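Local coordinates for ribulose-bisphosphate carboxylase (PDB 4NAS), which belongs to the RuBisCO large-chain family, joining an N-terminal alpha/beta domain to a catalytic domain of TIM-barrel type, at residues 37-42 / 55-60; 299-304 / 333-338. One frame throughout, in Å; residues are numbered along the deposited sequence.

Contact 1 (37-42 / 55-60); sequences LTIGTW and KHCGRV
Thr38 and Gly58 are joined by the single hydrogen bond between these segments: Gly58 N donates to Thr38 OG1 at 2.9 Å, with an N-H...O angle of 148°. The Thr38 hydroxyl sits between its own backbone N and carbonyl carbon (chi1 57°), which turns OG1 to Gly58. The one hydroxyl proton has the carbonyls of Ala34 and Val35 in helix 26-36 within hydrogen-bonding reach and can serve them only in turn or shared, so threonine suits the place by accepting from Gly58 N while its own proton is directed to the helix end. Its methyl settles against the backbone of 55-60, with Thr38 CG2 3.7 Å from Gly58 CA; glycine, with no CB, permits this closeness.

Ile39 does the apolar work with two branches. CG2 lies over the peptide that leaves His56, 3.5 Å from His56 O, and touches Cys57 CB. The longer branch starts at CG1 and passes Cys57 SG. It finishes with Ile39 CD1 3.5 Å above the plane of the Trp42 ring, over its centre. The indole thus rests its face on a methyl of its own segment while Trp42 CZ2 reaches across to Cys57 SG at 3.9 Å. The sulfur, set anti to its backbone N (chi1 -174°), approaches the six-membered ring obliquely, a sulfur-aromatic contact. Beta-branched isoleucine can serve both neighbours at once.

The His56 imidazole leads away from this packing: ND1 bonds to Asn86 OD1, and NE2 to the hydroxyl of Tyr186 of the second subunit. One hydroxyl, acting as acceptor and donor, therefore ties the helix end to the chain entering strand 59-68, while the contacts among sulfur, methyls and indole beside it rest on dispersion and shape.

Contact 2 (299-304 / 333-338); sequences IGIFPS and LPAPSA
Phe302 packs against Pro334 and Pro336, all three side chains on one face of a parallel strand pair. CG lies between the backbone N and carbonyl carbon (chi1 55°), and from there the ring extends to the neighbouring strand. CB and CG serve as the stem, and contact builds toward the tip. CE1 meets Pro334 CB at 3.5 Å, in the ring plane at its edge; CE2 touches Pro336 CB at 3.8 Å; CZ, the tip, touches both proline CB atoms. Pro336 CA stands over the ring centre, 4.2 Å above its plane. Beyond lies helix 313-324, whose Leu319 touches the phenyl and whose Leu320 and Leu323 reach Pro334.

The prolines suit their places because the N-H groups this pairing uses belong to Ala335 and Ser337. Ala335 N donates to Gly300 O, and Ser337 N to Phe302 O at 2.8 Å; in return Gly300 N donates to Leu333 O in a nearly straight bond (169°). Where the strands end, Ser304 N bonds to Ser337 O and the Ser304 hydroxyl gives its proton to Ala338 O at 2.6 Å, while Tyr306 N donates to that hydroxyl.

On the opposite face Ile299 and Ile301 bring CG2 and CG1 to the small Ala335 CB, and a calcium ion lies about 8 Å from the Ile301 side chain. Strand 299-303, helix 313-324 and strand 333-337 form a beta-alpha-beta unit, the repeating element of a TIM barrel, with one face of the strands under the helix and the other turned inward.

Contact 1 lies on the periphery, about 33 Å from the centre of the chain, and is partly buried; contact 2 is a buried piece of core about 7 Å from that centre. The second subunit reaches several residues of contact 1 but just one, Pro303, of contact 2. No element is common to both: 37-42 / 55-60 joins the loop after helix 26-36 to the chain leading from helix 47-54 into strand 59-68, whereas 299-304 / 333-338 pairs neighbouring strands of the catalytic domain. The chemistry follows. Irregular chains meet through one hydroxyl and a small apolar cluster, whereas paired strands rely on repeated backbone bonds backed by hydrophobic faces. The centres are about 38 Å apart.

Contact 1 (37-42 / 55-60)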
ATOM      1  N   LEU B  37     -21.056   2.028  -0.971  1.00 22.96           N
ATOM      2  CA  LEU B  37     -19.819   1.732  -1.700  1.00 26.86           C
ATOM      3  C   LEU B  37     -20.069   1.264  -3.132  1.00 29.18           C
ATOM      4  O   LEU B  37     -19.157   0.787  -3.799  1.00 35.72           O
ATOM      5  CB  LEU B  37     -18.992   0.675  -0.959  1.00 28.89           C
ATOM      6  CG  LEU B  37     -18.566   1.088   0.444  1.00 30.46           C
ATOM      7  CD1 LEU B  37     -17.722  -0.010   1.076  1.00 30.83           C
ATOM      8  CD2 LEU B  37     -17.819   2.421   0.412  1.00 34.88           C
ATOM      9  N   THR B  38     -21.300   1.404  -3.609  1.00 31.45           N
ATOM     10  CA  THR B  38     -21.594   1.062  -4.986  1.00 33.07           C
ATOM     11  C   THR B  38     -22.255   2.227  -5.731  1.00 33.29           C
ATOM     12  O   THR B  38     -21.594   2.909  -6.519  1.00 27.83           O
ATOM     13  CB  THR B  38     -22.441  -0.215  -5.085  1.00 35.13           C
ATOM     14  OG1 THR B  38     -23.653  -0.055  -4.338  1.00 31.99           O
ATOM     15  CG2 THR B  38     -21.653  -1.400  -4.524  1.00 40.84           C
ATOM     16  N   ILE B  39     -23.549   2.444  -5.482  1.00 31.31           N
ATOM     17  CA  ILE B  39     -24.276   3.555  -6.083  1.00 28.06           C
ATOM     18  C   ILE B  39     -24.215   4.823  -5.245  1.00 33.24           C
ATOM     19  O   ILE B  39     -24.672   5.891  -5.681  1.00 28.30           O
ATOM     20  CB  ILE B  39     -25.761   3.203  -6.341  1.00 30.71           C
ATOM     21  CG1 ILE B  39     -26.459   2.791  -5.038  1.00 30.22           C
ATOM     22  CG2 ILE B  39     -25.861   2.103  -7.371  1.00 33.91           C
ATOM     23  CD1 ILE B  39     -28.004   2.977  -5.074  1.00 30.46           C
ATOM     24  N   GLY B  40     -23.655   4.718  -4.044  1.00 31.56           N
ATOM     25  CA  GLY B  40     -23.566   5.866  -3.159  1.00 35.50           C
ATOM     26  C   GLY B  40     -24.862   6.072  -2.406  1.00 38.40           C
ATOM     27  O   GLY B  40     -24.922   5.889  -1.189  1.00 35.78           O
ATOM     28  N   THR B  41     -25.904   6.443  -3.142  1.00 29.35           N
ATOM     29  CA  THR B  41     -27.241   6.560  -2.580  1.00 40.96           C
ATOM     30  C   THR B  41     -28.281   6.513  -3.693  1.00 39.93           C
ATOM     31  O   THR B  41     -27.963   6.724  -4.869  1.00 32.56           O
ATOM     32  CB  THR B  41     -27.429   7.866  -1.781  1.00 50.51           C
ATOM     33  OG1 THR B  41     -28.809   8.006  -1.421  1.00 53.58           O
ATOM     34  CG2 THR B  41     -27.030   9.058  -2.616  1.00 54.01           C
ATOM     35  N   TRP B  42     -29.522   6.224  -3.323  1.00 41.14           N
ATOM     36  CA  TRP B  42     -30.599   6.240  -4.296  1.00 43.48           C
ATOM     37  C   TRP B  42     -30.902   7.672  -4.682  1.00 42.98           C
ATOM     38  O   TRP B  42     -30.853   8.570  -3.845  1.00 44.53           O
ATOM     39  CB  TRP B  42     -31.831   5.511  -3.757  1.00 49.17           C
ATOM     40  CG  TRP B  42     -31.585   4.031  -3.669  1.00 53.61           C
ATOM     41  CD1 TRP B  42     -31.305   3.307  -2.545  1.00 50.87           C
ATOM     42  CD2 TRP B  42     -31.546   3.108  -4.763  1.00 55.53           C
ATOM     43  NE1 TRP B  42     -31.118   1.983  -2.870  1.00 49.63           N
ATOM     44  CE2 TRP B  42     -31.255   1.835  -4.225  1.00 53.19           C
ATOM     45  CE3 TRP B  42     -31.734   3.232  -6.146  1.00 58.01           C
ATOM     46  CZ2 TRP B  42     -31.152   0.694  -5.023  1.00 54.24           C
ATOM     47  CZ3 TRP B  42     -31.633   2.098  -6.937  1.00 58.75           C
ATOM     48  CH2 TRP B  42     -31.346   0.844  -6.373  1.00 57.45           C
ATOM     49  N   LYS B  55     -29.006  -2.205 -11.038  1.00 54.90           N
ATOM     50  CA  LYS B  55     -28.021  -3.199 -11.443  1.00 47.16           C
ATOM     51  C   LYS B  55     -26.597  -2.817 -11.036  1.00 43.20           C
ATOM     52  O   LYS B  55     -25.706  -3.659 -11.060  1.00 37.80           O
ATOM     53  CB  LYS B  55     -28.100  -3.466 -12.953  1.00 49.01           C
ATOM     54  CG  LYS B  55     -27.048  -2.736 -13.784  1.00 55.88           C
ATOM     55  CD  LYS B  55     -26.388  -3.669 -14.792  1.00 58.89           C
ATOM     56  CE  LYS B  55     -24.927  -3.293 -15.031  1.00 56.03           C
ATOM     57  NZ  LYS B  55     -24.236  -4.278 -15.918  1.00 52.70           N
ATOM     58  N   HIS B  56     -26.393  -1.555 -10.661  1.00 42.50           N
ATOM     59  CA  HIS B  56     -25.097  -1.090 -10.180  1.00 37.82           C
ATOM     60  C   HIS B  56     -25.027  -1.127  -8.656  1.00 40.25           C
ATOM     61  O   HIS B  56     -23.982  -0.825  -8.058  1.00 28.40           O
ATOM     62  CB  HIS B  56     -24.809   0.335 -10.671  1.00 37.06           C
ATOM     63  CG  HIS B  56     -24.467   0.420 -12.125  1.00 29.72           C
ATOM     64  ND1 HIS B  56     -23.182   0.249 -12.598  1.00 29.10           N
ATOM     65  CD2 HIS B  56     -25.242   0.647 -13.214  1.00 33.11           C
ATOM     66  CE1 HIS B  56     -23.180   0.376 -13.913  1.00 35.86           C
ATOM     67  NE2 HIS B  56     -24.419   0.617 -14.314  1.00 31.86           N
ATOM     68  N   CYS B  57     -26.138  -1.488  -8.017  1.00 28.08           N
ATOM     69  CA  CYS B  57     -26.168  -1.445  -6.559  1.00 35.89           C
ATOM     70  C   CYS B  57     -25.621  -2.731  -5.942  1.00 32.66           C
ATOM     71  O   CYS B  57     -25.810  -3.816  -6.485  1.00 33.99           O
ATOM     72  CB  CYS B  57     -27.578  -1.148  -6.032  1.00 42.56           C
ATOM     73  SG  CYS B  57     -27.643  -0.924  -4.232  1.00 39.99           S
ATOM     74  N   GLY B  58     -24.960  -2.597  -4.797  1.00 26.20           N
ATOM     75  CA  GLY B  58     -24.446  -3.749  -4.073  1.00 29.18           C
ATOM     76  C   GLY B  58     -25.520  -4.460  -3.274  1.00 34.10           C
ATOM     77  O   GLY B  58     -26.669  -4.004  -3.227  1.00 30.43           O
ATOM     78  N   ARG B  59     -25.168  -5.595  -2.669  1.00 24.13           N
ATOM     79  CA  ARG B  59     -26.122  -6.351  -1.851  1.00 31.68           C
ATOM     80  C   ARG B  59     -25.430  -7.046  -0.685  1.00 29.31           C
ATOM     81  O   ARG B  59     -24.246  -7.375  -0.763  1.00 24.25           O
ATOM     82  CB  ARG B  59     -26.894  -7.380  -2.690  1.00 40.13           C
ATOM     83  CG  ARG B  59     -26.437  -7.485  -4.130  1.00 43.85           C
ATOM     84  CD  ARG B  59     -26.878  -8.770  -4.797  1.00 53.38           C
ATOM     85  NE  ARG B  59     -26.252  -8.890  -6.111  1.00 59.01           N
ATOM     86  CZ  ARG B  59     -25.300  -9.765  -6.418  1.00 62.70           C
ATOM     87  NH1 ARG B  59     -24.791  -9.782  -7.642  1.00 69.10           N
ATOM     88  NH2 ARG B  59     -24.865 -10.633  -5.513  1.00 60.92           N
ATOM     89  N   VAL B  60     -26.170  -7.244   0.399  1.00 24.74           N
ATOM     90  CA  VAL B  60     -25.675  -7.971   1.554  1.00 28.92           C
ATOM     91  C   VAL B  60     -25.943  -9.456   1.323  1.00 29.53           C
ATOM     92  O   VAL B  60     -27.092  -9.868   1.159  1.00 33.62           O
ATOM     93  CB  VAL B  60     -26.353  -7.511   2.855  1.00 33.25           C
ATOM     94  CG1 VAL B  60     -25.893  -8.373   3.999  1.00 28.19           C
ATOM     95  CG2 VAL B  60     -26.040  -6.043   3.136  1.00 30.72           C
TER

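Contact 2 (299-304 / 333-338)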
ATOM      1  N   ILE B 299       7.221 -16.090  -8.988  1.00 23.82           N
ATOM      2  CA  ILE B 299       7.695 -16.717  -7.768  1.00 15.60           C
ATOM      3  C   ILE B 299       7.247 -15.838  -6.631  1.00 14.88           C
ATOM      4  O   ILE B 299       7.427 -14.606  -6.668  1.00 14.83           O
ATOM      5  CB  ILE B 299       9.239 -16.825  -7.732  1.00 24.14           C
ATOM      6  CG1 ILE B 299       9.751 -17.606  -8.950  1.00 23.82           C
ATOM      7  CG2 ILE B 299       9.689 -17.536  -6.449  1.00 17.92           C
ATOM      8  CD1 ILE B 299      11.240 -17.484  -9.155  1.00 25.69           C
ATOM      9  N   GLY B 300       6.677 -16.453  -5.601  1.00 15.16           N
ATOM     10  CA  GLY B 300       6.171 -15.671  -4.489  1.00 15.46           C
ATOM     11  C   GLY B 300       6.848 -16.063  -3.181  1.00 20.69           C
ATOM     12  O   GLY B 300       6.798 -17.221  -2.777  1.00 16.87           O
ATOM     13  N   ILE B 301       7.477 -15.085  -2.533  1.00 19.66           N
ATOM     14  CA  ILE B 301       8.174 -15.269  -1.264  1.00 17.50           C
ATOM     15  C   ILE B 301       7.205 -14.885  -0.142  1.00 18.60           C
ATOM     16  O   ILE B 301       6.558 -13.852  -0.225  1.00 16.44           O
ATOM     17  CB  ILE B 301       9.400 -14.319  -1.196  1.00 13.65           C
ATOM     18  CG1 ILE B 301      10.403 -14.630  -2.315  1.00 19.42           C
ATOM     19  CG2 ILE B 301      10.022 -14.318   0.218  1.00 13.70           C
ATOM     20  CD1 ILE B 301      11.534 -13.593  -2.437  1.00 23.31           C
ATOM     21  N   PHE B 302       7.086 -15.724   0.881  1.00 14.15           N
ATOM     22  CA  PHE B 302       6.173 -15.473   2.002  1.00 13.20           C
ATOM     23  C   PHE B 302       6.759 -16.167   3.237  1.00 16.09           C
ATOM     24  O   PHE B 302       7.597 -17.073   3.093  1.00 23.28           O
ATOM     25  CB  PHE B 302       4.735 -15.981   1.677  1.00 15.82           C
ATOM     26  CG  PHE B 302       4.674 -17.435   1.274  1.00 17.13           C
ATOM     27  CD1 PHE B 302       4.850 -17.809  -0.049  1.00 13.70           C
ATOM     28  CD2 PHE B 302       4.475 -18.436   2.231  1.00 24.90           C
ATOM     29  CE1 PHE B 302       4.818 -19.152  -0.417  1.00 18.37           C
ATOM     30  CE2 PHE B 302       4.443 -19.792   1.870  1.00 23.30           C
ATOM     31  CZ  PHE B 302       4.622 -20.151   0.544  1.00 18.32           C
ATOM     32  N   PRO B 303       6.392 -15.718   4.459  1.00 17.64           N
ATOM     33  CA  PRO B 303       6.964 -16.333   5.670  1.00 18.00           C
ATOM     34  C   PRO B 303       6.578 -17.801   5.799  1.00 21.85           C
ATOM     35  O   PRO B 303       5.388 -18.095   5.626  1.00 24.33           O
ATOM     36  CB  PRO B 303       6.318 -15.518   6.808  1.00 23.02           C
ATOM     37  CG  PRO B 303       6.025 -14.219   6.209  1.00 18.47           C
ATOM     38  CD  PRO B 303       5.686 -14.459   4.769  1.00 18.36           C
ATOM     39  N   SER B 304       7.545 -18.692   6.063  1.00 18.81           N
ATOM     40  CA  SER B 304       7.270 -20.132   6.202  1.00 21.15           C
ATOM     41  C   SER B 304       6.642 -20.444   7.554  1.00 22.28           C
ATOM     42  O   SER B 304       6.656 -19.607   8.457  1.00 21.95           O
ATOM     43  CB  SER B 304       8.544 -20.973   6.096  1.00 27.97           C
ATOM     44  OG  SER B 304       9.308 -20.888   7.308  1.00 19.99           O
ATOM     45  N   LEU B 333       5.222 -20.253  -8.275  1.00 17.90           N
ATOM     46  CA  LEU B 333       6.124 -21.029  -7.427  1.00 20.29           C
ATOM     47  C   LEU B 333       6.199 -20.408  -6.042  1.00 15.53           C
ATOM     48  O   LEU B 333       6.501 -19.232  -5.912  1.00 20.08           O
ATOM     49  CB  LEU B 333       7.542 -21.057  -8.033  1.00 18.45           C
ATOM     50  CG  LEU B 333       7.889 -22.071  -9.120  1.00 28.39           C
ATOM     51  CD1 LEU B 333       9.170 -21.631  -9.846  1.00 28.36           C
ATOM     52  CD2 LEU B 333       8.083 -23.455  -8.499  1.00 22.64           C
ATOM     53  N   PRO B 334       5.903 -21.187  -5.003  1.00 20.48           N
ATOM     54  CA  PRO B 334       6.076 -20.683  -3.636  1.00 15.18           C
ATOM     55  C   PRO B 334       7.528 -20.743  -3.168  1.00 23.06           C
ATOM     56  O   PRO B 334       8.253 -21.748  -3.391  1.00 16.73           O
ATOM     57  CB  PRO B 334       5.203 -21.623  -2.798  1.00 15.31           C
ATOM     58  CG  PRO B 334       5.121 -22.879  -3.605  1.00 24.60           C
ATOM     59  CD  PRO B 334       5.217 -22.489  -5.047  1.00 28.48           C
ATOM     60  N   ALA B 335       7.960 -19.665  -2.530  1.00 18.16           N
ATOM     61  CA  ALA B 335       9.315 -19.589  -1.990  1.00 18.94           C
ATOM     62  C   ALA B 335       9.252 -19.218  -0.498  1.00 17.38           C
ATOM     63  O   ALA B 335       9.499 -18.065  -0.121  1.00 17.44           O
ATOM     64  CB  ALA B 335      10.117 -18.569  -2.765  1.00 19.72           C
ATOM     65  N   PRO B 336       8.871 -20.186   0.348  1.00 20.81           N
ATOM     66  CA  PRO B 336       8.671 -19.874   1.763  1.00 20.17           C
ATOM     67  C   PRO B 336      10.008 -19.576   2.437  1.00 24.69           C
ATOM     68  O   PRO B 336      11.024 -20.228   2.151  1.00 22.25           O
ATOM     69  CB  PRO B 336       7.992 -21.135   2.310  1.00 17.16           C
ATOM     70  CG  PRO B 336       8.380 -22.227   1.352  1.00 19.87           C
ATOM     71  CD  PRO B 336       8.538 -21.586   0.023  1.00 19.82           C
ATOM     72  N   SER B 337      10.003 -18.573   3.306  1.00 20.10           N
ATOM     73  CA  SER B 337      11.232 -18.025   3.848  1.00 27.99           C
ATOM     74  C   SER B 337      11.316 -18.272   5.355  1.00 25.93           C
ATOM     75  O   SER B 337      10.282 -18.453   6.019  1.00 23.82           O
ATOM     76  CB  SER B 337      11.318 -16.520   3.542  1.00 31.62           C
ATOM     77  OG  SER B 337      10.301 -15.778   4.225  1.00 24.29           O
ATOM     78  N   ALA B 338      12.552 -18.270   5.865  1.00 18.33           N
ATOM     79  CA  ALA B 338      12.885 -18.484   7.288  1.00 24.30           C
ATOM     80  C   ALA B 338      12.857 -19.940   7.770  1.00 28.10           C
ATOM     81  O   ALA B 338      11.917 -20.684   7.514  1.00 25.90           O
ATOM     82  CB  ALA B 338      12.073 -17.572   8.218  1.00 24.64           C
TER